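Local structure of Glyco_hydro_cc domain-containing protein (Trichoderma gamsii, 6UBD) at residues A[177-180]-A[181-184]; A[223-226]-A[227-231]; A[215-218]-A[219-222]. The protein binds oligosaccharides, probably of the beta-1,3-glucan type, and belongs to subgroup VII of glycoside hydrolase family 128. All coordinates share one frame; numbering follows the deposited sequence. Where two conformers were deposited one is given.

Interaction 1 of 3, residues A[177-180]-A[181-184]; sequences SDMT and GVQA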
# COMPACT_ATOMS: atom_id res chain seq x y z
N SER A 177 3.19 -9.97 13.59
CA SER A 177 2.56 -11.26 13.98
C SER A 177 1.46 -11.03 14.99
O SER A 177 0.81 -12.04 15.33
CB SER A 177 3.56 -12.26 14.44
OG SER A 177 4.23 -11.78 15.58
N ASP A 178 1.23 -9.83 15.52
CA ASP A 178 0.23 -9.58 16.58
C ASP A 178 -0.23 -8.12 16.48
O ASP A 178 0.35 -7.28 15.76
CB ASP A 178 0.75 -9.96 17.97
CG ASP A 178 1.95 -9.18 18.47
OD1 ASP A 178 2.30 -8.12 17.92
OD2 ASP A 178 2.50 -9.67 19.47
N MET A 179 -1.28 -7.77 17.23
CA MET A 179 -1.85 -6.41 17.15
C MET A 179 -1.00 -5.42 17.93
O MET A 179 -1.04 -4.22 17.59
CB MET A 179 -3.28 -6.38 17.72
CG MET A 179 -4.32 -7.06 16.86
SD MET A 179 -4.39 -6.64 15.09
CE MET A 179 -3.54 -8.05 14.35
N THR A 180 -0.17 -5.86 18.87
CA THR A 180 0.79 -4.93 19.53
C THR A 180 1.74 -4.35 18.46
O THR A 180 2.00 -3.09 18.44
CB THR A 180 1.59 -5.62 20.65
OG1 THR A 180 0.70 -6.09 21.67
CG2 THR A 180 2.68 -4.76 21.28
N GLY A 181 2.27 -5.19 17.57
CA GLY A 181 3.16 -4.72 16.49
C GLY A 181 2.48 -3.80 15.48
O GLY A 181 3.04 -2.79 15.04
N VAL A 182 1.23 -4.15 15.12
CA VAL A 182 0.42 -3.31 14.20
C VAL A 182 0.25 -1.92 14.83
O VAL A 182 0.50 -0.87 14.15
CB VAL A 182 -0.94 -3.98 13.96
CG1 VAL A 182 -1.84 -3.04 13.15
CG2 VAL A 182 -0.82 -5.32 13.24
N GLN A 183 -0.12 -1.85 16.09
CA GLN A 183 -0.37 -0.57 16.79
C GLN A 183 0.93 0.22 16.87
O GLN A 183 0.91 1.46 16.78
CB GLN A 183 -1.00 -0.75 18.17
CG GLN A 183 -1.48 0.52 18.86
CD GLN A 183 -2.61 1.19 18.11
OE1 GLN A 183 -3.59 0.50 17.78
NE2 GLN A 183 -2.51 2.49 17.84
N ALA A 184 2.06 -0.43 17.08
CA ALA A 184 3.34 0.30 17.23
C ALA A 184 3.72 0.96 15.90
O ALA A 184 4.29 2.11 15.85
CB ALA A 184 4.41 -0.65 17.67

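Interaction 2 of 3, residues A[223-226]-A[227-231]; sequences WISD and IVDLF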
# COMPACT_ATOMS: atom_id res chain seq x y z
N TRP A 223 -6.00 -13.05 13.19
CA TRP A 223 -5.18 -11.81 12.88
C TRP A 223 -5.87 -10.89 11.85
O TRP A 223 -5.95 -9.64 12.05
CB TRP A 223 -3.80 -12.30 12.45
CG TRP A 223 -2.77 -11.20 12.31
CD1 TRP A 223 -1.78 -10.92 13.22
CD2 TRP A 223 -2.53 -10.37 11.16
NE1 TRP A 223 -0.96 -9.91 12.73
CE2 TRP A 223 -1.38 -9.61 11.46
CE3 TRP A 223 -3.11 -10.25 9.89
CZ2 TRP A 223 -0.83 -8.69 10.55
CZ3 TRP A 223 -2.60 -9.31 9.01
CH2 TRP A 223 -1.47 -8.54 9.33
N ILE A 224 -6.41 -11.49 10.79
CA ILE A 224 -7.16 -10.74 9.76
C ILE A 224 -8.38 -10.06 10.39
O ILE A 224 -8.67 -8.87 10.11
CB ILE A 224 -7.47 -11.60 8.53
CG1 ILE A 224 -6.18 -12.05 7.82
CG2 ILE A 224 -8.44 -10.85 7.65
CD1 ILE A 224 -6.38 -13.17 6.81
N SER A 225 -9.16 -10.86 11.14
CA SER A 225 -10.38 -10.29 11.75
C SER A 225 -10.02 -9.10 12.65
O SER A 225 -10.65 -8.04 12.65
CB SER A 225 -11.12 -11.37 12.51
OG SER A 225 -12.31 -10.90 13.15
N ASP A 226 -9.03 -9.34 13.51
CA ASP A 226 -8.59 -8.32 14.49
C ASP A 226 -8.03 -7.06 13.79
O ASP A 226 -8.36 -5.94 14.24
CB ASP A 226 -7.54 -8.91 15.44
CG ASP A 226 -8.03 -9.91 16.47
OD1 ASP A 226 -9.26 -10.02 16.64
OD2 ASP A 226 -7.15 -10.59 17.05
N ILE A 227 -7.22 -7.25 12.74
CA ILE A 227 -6.58 -6.07 12.10
C ILE A 227 -7.59 -5.22 11.36
O ILE A 227 -7.50 -3.95 11.38
CB ILE A 227 -5.39 -6.49 11.20
CG1 ILE A 227 -4.35 -5.36 11.24
CG2 ILE A 227 -5.76 -6.87 9.78
CD1 ILE A 227 -3.09 -5.57 10.45
N VAL A 228 -8.60 -5.79 10.72
CA VAL A 228 -9.65 -5.01 10.03
C VAL A 228 -10.42 -4.22 11.10
O VAL A 228 -10.70 -3.02 10.92
CB VAL A 228 -10.52 -5.89 9.15
CG1 VAL A 228 -11.76 -5.17 8.68
CG2 VAL A 228 -9.71 -6.41 7.95
N ASP A 229 -10.76 -4.89 12.21
CA ASP A 229 -11.49 -4.14 13.25
C ASP A 229 -10.64 -2.95 13.74
O ASP A 229 -11.19 -1.87 14.02
CB ASP A 229 -11.90 -5.07 14.40
CG ASP A 229 -13.01 -6.07 14.10
OD1 ASP A 229 -13.76 -5.83 13.10
OD2 ASP A 229 -13.15 -7.08 14.90
N LEU A 230 -9.37 -3.22 14.00
CA LEU A 230 -8.45 -2.17 14.54
C LEU A 230 -8.37 -1.00 13.53
O LEU A 230 -8.54 0.16 13.93
CB LEU A 230 -7.08 -2.78 14.83
CG LEU A 230 -6.01 -1.89 15.54
CD1 LEU A 230 -4.92 -2.82 16.10
CD2 LEU A 230 -5.37 -0.85 14.67
N PHE A 231 -8.14 -1.33 12.26
CA PHE A 231 -8.03 -0.26 11.22
C PHE A 231 -9.34 0.53 11.13
O PHE A 231 -9.31 1.76 11.02
CB PHE A 231 -7.71 -0.89 9.85
CG PHE A 231 -6.33 -1.48 9.67
CD1 PHE A 231 -5.22 -1.07 10.41
CD2 PHE A 231 -6.11 -2.45 8.70
CE1 PHE A 231 -3.96 -1.62 10.19
CE2 PHE A 231 -4.84 -2.97 8.45
CZ PHE A 231 -3.75 -2.50 9.17
O HOH W 1 -11.76 -9.58 15.43
O HOH W 2 -13.23 -7.87 11.31

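Interaction 3 of 3, residues A[215-218]-A[219-222]; sequences TDQN and QINQ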
# COMPACT_ATOMS: atom_id res chain seq x y z
N THR A 215 2.03 -19.23 9.21
CA THR A 215 1.57 -20.44 8.47
C THR A 215 0.45 -21.20 9.21
O THR A 215 -0.04 -22.20 8.67
CB THR A 215 2.75 -21.41 8.25
OG1 THR A 215 3.34 -21.71 9.54
CG2 THR A 215 3.78 -20.90 7.27
N ASP A 216 -0.02 -20.69 10.34
CA ASP A 216 -1.12 -21.31 11.09
C ASP A 216 -2.44 -20.67 10.66
O ASP A 216 -2.66 -19.50 10.95
CB ASP A 216 -0.83 -21.21 12.59
CG ASP A 216 -1.85 -21.92 13.46
OD1 ASP A 216 -2.95 -21.37 13.68
OD2 ASP A 216 -1.47 -22.98 13.98
N GLN A 217 -3.29 -21.47 9.98
CA GLN A 217 -4.53 -20.91 9.44
C GLN A 217 -5.41 -20.28 10.53
O GLN A 217 -6.04 -19.22 10.30
CB GLN A 217 -5.31 -21.90 8.61
CG GLN A 217 -6.44 -21.27 7.80
CD GLN A 217 -5.94 -20.40 6.65
OE1 GLN A 217 -5.38 -20.97 5.68
NE2 GLN A 217 -6.19 -19.08 6.75
N ASN A 218 -5.54 -20.98 11.67
CA ASN A 218 -6.39 -20.41 12.74
C ASN A 218 -5.89 -19.04 13.20
O ASN A 218 -6.70 -18.15 13.40
CB ASN A 218 -6.45 -21.47 13.87
CG ASN A 218 -7.32 -21.06 15.06
OD1 ASN A 218 -8.55 -21.13 14.94
ND2 ASN A 218 -6.74 -20.63 16.19
N GLN A 219 -4.59 -18.99 13.49
CA GLN A 219 -3.98 -17.68 13.91
C GLN A 219 -4.18 -16.60 12.82
O GLN A 219 -4.49 -15.43 13.21
CB GLN A 219 -2.50 -17.89 14.22
CG GLN A 219 -1.76 -16.58 14.64
CD GLN A 219 -0.36 -16.45 14.06
OE1 GLN A 219 0.04 -17.22 13.18
NE2 GLN A 219 0.41 -15.43 14.47
N ILE A 220 -3.95 -16.98 11.56
CA ILE A 220 -4.07 -15.99 10.44
C ILE A 220 -5.50 -15.47 10.37
O ILE A 220 -5.77 -14.26 10.22
CB ILE A 220 -3.59 -16.63 9.11
CG1 ILE A 220 -2.06 -16.75 9.08
CG2 ILE A 220 -4.10 -15.81 7.93
CD1 ILE A 220 -1.58 -17.71 8.05
N ASN A 221 -6.49 -16.40 10.48
CA ASN A 221 -7.91 -15.96 10.41
C ASN A 221 -8.24 -14.95 11.53
O ASN A 221 -8.95 -13.95 11.28
CB ASN A 221 -8.86 -17.17 10.48
CG ASN A 221 -8.81 -18.09 9.26
OD1 ASN A 221 -8.22 -17.73 8.23
ND2 ASN A 221 -9.46 -19.27 9.40
N GLN A 222 -7.76 -15.19 12.75
CA GLN A 222 -8.00 -14.27 13.87
C GLN A 222 -7.25 -12.93 13.63
O GLN A 222 -7.80 -11.88 13.98
CB GLN A 222 -7.55 -14.93 15.18
CG GLN A 222 -7.99 -14.13 16.38
CD GLN A 222 -9.49 -14.12 16.60
OE1 GLN A 222 -10.15 -15.18 16.69
NE2 GLN A 222 -10.09 -12.94 16.60
O HOH W 3 1.78 -19.00 12.09

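Interaction 1 of 3, residues A[177-180]-A[181-184]
Met179 and Val182 lie side by side and point the same way, from the first turn of helix 179-193 towards helix 217-233. Their side chains meet methyl to methyl, with Met179 CE 4.0 Å from Val182 CG2. Met179 reaches it by folding: its chain bends at chi2 and again at chi3, which turns CE toward the N-terminal end of the helix, beside Val182 CG2. Val182 CG2 stands beside its own backbone N, and this brings it within 3.4 Å of Asp178 O as well. On helix 217-233, Met179 rests on Trp223 and Val182 on Ile227.

Asp178 is turned quite differently. Its CG sits in the crowded position between backbone N and carbonyl carbon (chi1 63°), and this folds the carboxylate over the start of the helix. Asp178 OD1 accepts from Gly181 N at 3.0 Å, the donor arriving nearly along the C-O axis. One N-H of the first turn, which has no earlier helical carbonyl to use, is satisfied in this way. The charge is also likely to suit the positive end of the helix dipole.

The backbone then takes over. Asp178 O receives a weak bond from Val182 N at 3.3 Å, while Gln183 N gives a firmer one to Met179 O at 3.0 Å. Gln183 directs its amide away from the turn, and NE2 bonds to Asp187. This is a classical aspartate N-cap, here opening the helix of the beta-alpha-beta unit formed by strand 170-176, helix 179-193 and strand 197-206.

Interaction 2 of 3, residues A[223-226]-A[227-231]
Ser225 O is gripped by two donors, Asp229 N at 3.2 Å and a water at 2.9 Å. The first is one of a run of i to i+4 bonds in the middle and later part of helix 217-233, which packs beside helix 179-193 and against strands 197-206 and 237-243. This is consistent with an outer helix of a beta/alpha barrel. The shortest bond across the contact runs from Ile227 N to Trp223 O, 2.8 Å.

On the more polar side of the helix, a second water ties three side chains together. It accepts from Ser225 OG and donates to Asp226 OD1 and Asp229 OD2. Asp226 OD1 and Asp229 OD2 are 5.2 Å apart, and the shared water probably eases the repulsion between them. Each aspartate has a further partner: Gln222 NE2 bonds to Asp226 OD1, and Tyr275 OH to Asp229 OD1.

The other side is apolar. Trp223 and Ile227 run side by side in the same direction. With CG anti to the backbone N (chi1 -171°), the indole is carried alongside Ile227. CD1 of Ile227 makes an off-centre CH-pi contact, 4.0 Å from the centroid of the six-membered ring of Trp223 and 30° off its normal. The indole also touches Phe202 and Cys204. Replacing Trp223 by an alanine would probably open a gap between the helices and cost Ile227 CD1 its CH-pi contact with the indole.

Ile227 also meets the ring of Phe231: Ile227 CG1 lies 3.5 Å above one face, offset toward the rim.

Interaction 3 of 3, residues A[215-218]-A[219-222]
Asp216 and Gln219 meet through a capping bond at the start of helix 217-233. Asp216 has two conformers. In one of them Asp216 OD1 accepts from Gln219 N at 2.9 Å through its anti lone pair, and the bond is nearly straight (169°). With CG anti to the backbone N of Asp216, the carboxylate extends towards the first turn. Its plane stands 65° from that of the Gln219 amide.

The backbone bonds begin at the same residue. Asp216 O takes Ile220 N at 2.9 Å, nearly in line with the carbonyl. Asn221 N to Gln217 O and Gln222 N to Asn218 O continue the series. Asp216 is thus the N-cap of the helix, giving its side chain to one early N-H and its carbonyl to the next.

A side-chain amide pair runs along the same turn. Gln217 bends at chi2, which swings Gln217 NE2 forward along the helix to 2.9 Å from Asn221 OD1. The two chains cross obliquely, with amide planes 32° apart. The donor comes from above the carbonyl plane of Asn221, not along a lone pair. Gln217 NE2 is also bonded to Ser264 OG, on helix 263-273.

One water bridges the loop to the helix. It accepts from Thr215 N and donates to Gln219 OE1 at 2.7 Å.

Ile220 packs its carbon chain against the backbone of the cap: Ile220 CG1 lies 3.4 Å from Asp216 O. Beyond the turn, Ile220 touches Val251 and Cys214, the latter disulfide-bonded to Cys204.

Along the chain, interaction 1 comes first, then interaction 3, then interaction 2. Interaction 1 opens helix 179-193. Interactions 3 and 2 follow each other directly on helix 217-233, as its N-terminal turn and its middle and later part. Their centres are 13 Å apart. Interactions 1 and 2 are nearer, about 10 Å between centres, and touch where the two helices pack: Met179 CE is 3.6 Å from Trp223 CD1. Interactions 1 and 3, about 15 Å apart, meet only by packing of Gln219 on Ser177. Both helices flank parallel strands of the catalytic-core domain, consistent with the beta/alpha barrel of such glycoside hydrolases, and interactions 1 and 2 set them side by side against the sheet.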